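Local atomic coordinates of diacylglycerol O-acyltransferase (Marinobacter hydrocarbonoclasticus, PDB entry 6CHJ), a protein that probably transfers the acyl group of acyl-CoA to diacylglycerol or a fatty alcohol, making triacylglycerols and wax esters. Residues E85-P90 with R94-F99. Residues are numbered along the deposited sequence; the frame is centred on the assembly and turned at random.
Sequences EALPTP and RELLSF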
# COMPACT_ATOMS: atom_id res chain seq x y z
N GLU B 85 -6.82 7.87 10.16
CA GLU B 85 -5.86 8.68 9.43
C GLU B 85 -6.44 10.08 9.28
O GLU B 85 -7.60 10.34 9.58
CB GLU B 85 -5.53 8.07 8.06
CG GLU B 85 -4.53 6.91 8.10
CD GLU B 85 -5.03 5.68 7.33
OE1 GLU B 85 -6.16 5.71 6.81
OE2 GLU B 85 -4.28 4.68 7.24
N ALA B 86 -5.60 10.98 8.76
CA ALA B 86 -5.91 12.39 8.75
C ALA B 86 -5.42 12.99 7.45
O ALA B 86 -4.42 12.53 6.88
CB ALA B 86 -5.24 13.12 9.92
N LEU B 87 -6.15 14.04 6.97
CA LEU B 87 -5.71 14.64 5.73
C LEU B 87 -4.67 15.71 6.01
O LEU B 87 -4.72 16.36 7.05
CB LEU B 87 -6.89 15.26 4.98
CG LEU B 87 -7.93 14.29 4.42
CD1 LEU B 87 -8.95 15.10 3.69
CD2 LEU B 87 -7.31 13.23 3.49
N PRO B 88 -3.71 15.91 5.13
CA PRO B 88 -2.79 17.04 5.31
C PRO B 88 -3.50 18.36 5.04
O PRO B 88 -4.48 18.42 4.29
CB PRO B 88 -1.70 16.78 4.26
CG PRO B 88 -2.47 16.10 3.13
CD PRO B 88 -3.58 15.29 3.79
N THR B 89 -3.00 19.42 5.67
CA THR B 89 -3.48 20.77 5.41
C THR B 89 -3.49 21.02 3.89
O THR B 89 -2.48 20.76 3.22
CB THR B 89 -2.58 21.80 6.11
OG1 THR B 89 -2.75 21.70 7.53
CG2 THR B 89 -2.92 23.23 5.69
N PRO B 90 -4.59 21.56 3.33
CA PRO B 90 -5.73 22.15 4.04
C PRO B 90 -6.98 21.29 4.18
O PRO B 90 -8.06 21.85 4.42
CB PRO B 90 -6.05 23.39 3.19
CG PRO B 90 -5.45 23.09 1.79
CD PRO B 90 -4.66 21.80 1.88
N ARG B 94 -9.60 18.09 -2.70
CA ARG B 94 -8.41 17.67 -3.42
C ARG B 94 -7.54 16.74 -2.56
O ARG B 94 -7.04 15.72 -3.05
CB ARG B 94 -7.61 18.88 -3.89
CG ARG B 94 -6.26 18.51 -4.50
CD ARG B 94 -5.87 19.39 -5.67
NE ARG B 94 -6.33 20.77 -5.50
CZ ARG B 94 -5.72 21.83 -6.03
NH1 ARG B 94 -4.62 21.67 -6.76
NH2 ARG B 94 -6.22 23.05 -5.83
N GLU B 95 -7.39 17.03 -1.26
CA GLU B 95 -6.59 16.15 -0.41
C GLU B 95 -7.29 14.81 -0.15
O GLU B 95 -6.65 13.75 -0.16
CB GLU B 95 -6.24 16.85 0.91
CG GLU B 95 -5.15 17.93 0.78
CD GLU B 95 -5.61 19.16 -0.01
OE1 GLU B 95 -4.93 19.57 -0.98
OE2 GLU B 95 -6.68 19.70 0.35
N LEU B 96 -8.61 14.82 0.09
CA LEU B 96 -9.33 13.57 0.31
C LEU B 96 -9.17 12.62 -0.86
O LEU B 96 -9.12 11.40 -0.66
CB LEU B 96 -10.81 13.83 0.53
CG LEU B 96 -11.72 12.62 0.74
CD1 LEU B 96 -11.31 11.77 1.94
CD2 LEU B 96 -13.17 13.09 0.90
N LEU B 97 -9.10 13.14 -2.09
CA LEU B 97 -9.03 12.26 -3.24
C LEU B 97 -7.63 11.73 -3.43
O LEU B 97 -7.47 10.59 -3.87
CB LEU B 97 -9.51 12.98 -4.50
CG LEU B 97 -10.98 13.43 -4.46
CD1 LEU B 97 -11.38 14.10 -5.77
CD2 LEU B 97 -11.95 12.31 -4.12
N SER B 98 -6.61 12.55 -3.08
CA SER B 98 -5.23 12.07 -3.08
C SER B 98 -5.05 10.94 -2.10
O SER B 98 -4.33 9.98 -2.38
CB SER B 98 -4.26 13.20 -2.74
OG SER B 98 -4.67 14.40 -3.38
N PHE B 99 -5.69 11.04 -0.93
CA PHE B 99 -5.58 9.98 0.05
C PHE B 99 -6.12 8.68 -0.51
O PHE B 99 -5.51 7.61 -0.34
CB PHE B 99 -6.29 10.35 1.36
CG PHE B 99 -6.36 9.21 2.35
CD1 PHE B 99 -5.37 9.05 3.31
CD2 PHE B 99 -7.37 8.24 2.27
CE1 PHE B 99 -5.40 7.96 4.20
CE2 PHE B 99 -7.40 7.15 3.14
CZ PHE B 99 -6.41 7.01 4.11
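Glu95 starts the contact by lying across Pro88 and Pro90. Its CG sits 3.6 Å from the carbonyl O of Pro88 and meets the CG of that ring, while the Glu95 and Pro90 side chains cross at about a right angle, with Glu95 OE2 3.3 Å from Pro90 CD. A cis peptide bond precedes Pro90, and the bend at chi2 (69°) sets the Glu95 carboxylate against this proline; OE2 also accepts a hydrogen bond from Arg92 N between the segments. Shortened to an alanine, this position is likely to lose its contacts with Pro88 CG and Pro90 CD and leave Arg92 N without this acceptor. At Leu96 the backbone is met by Leu87, whose CD1 lies 3.6 Å from Leu96 N and 3.9 Å from its CB. The packing belongs to a beta-alpha-beta unit of the catalytic domain: strand 82-86 leads into helix 93-105, and Ile120 of the parallel strand 115-121 also touches Leu87, Leu96 and Phe99. One turn past Glu95, Phe99 receives the other Leu87 methyl, CD2, at 3.7 Å from its CB. With CG anti to the backbone N (chi1 172°), the Phe99 ring extends to Glu85, whose carboxylate, turned 56° from the ring plane, approaches the CZ edge and hydrogen-bonds through OE1 to His118 ND1.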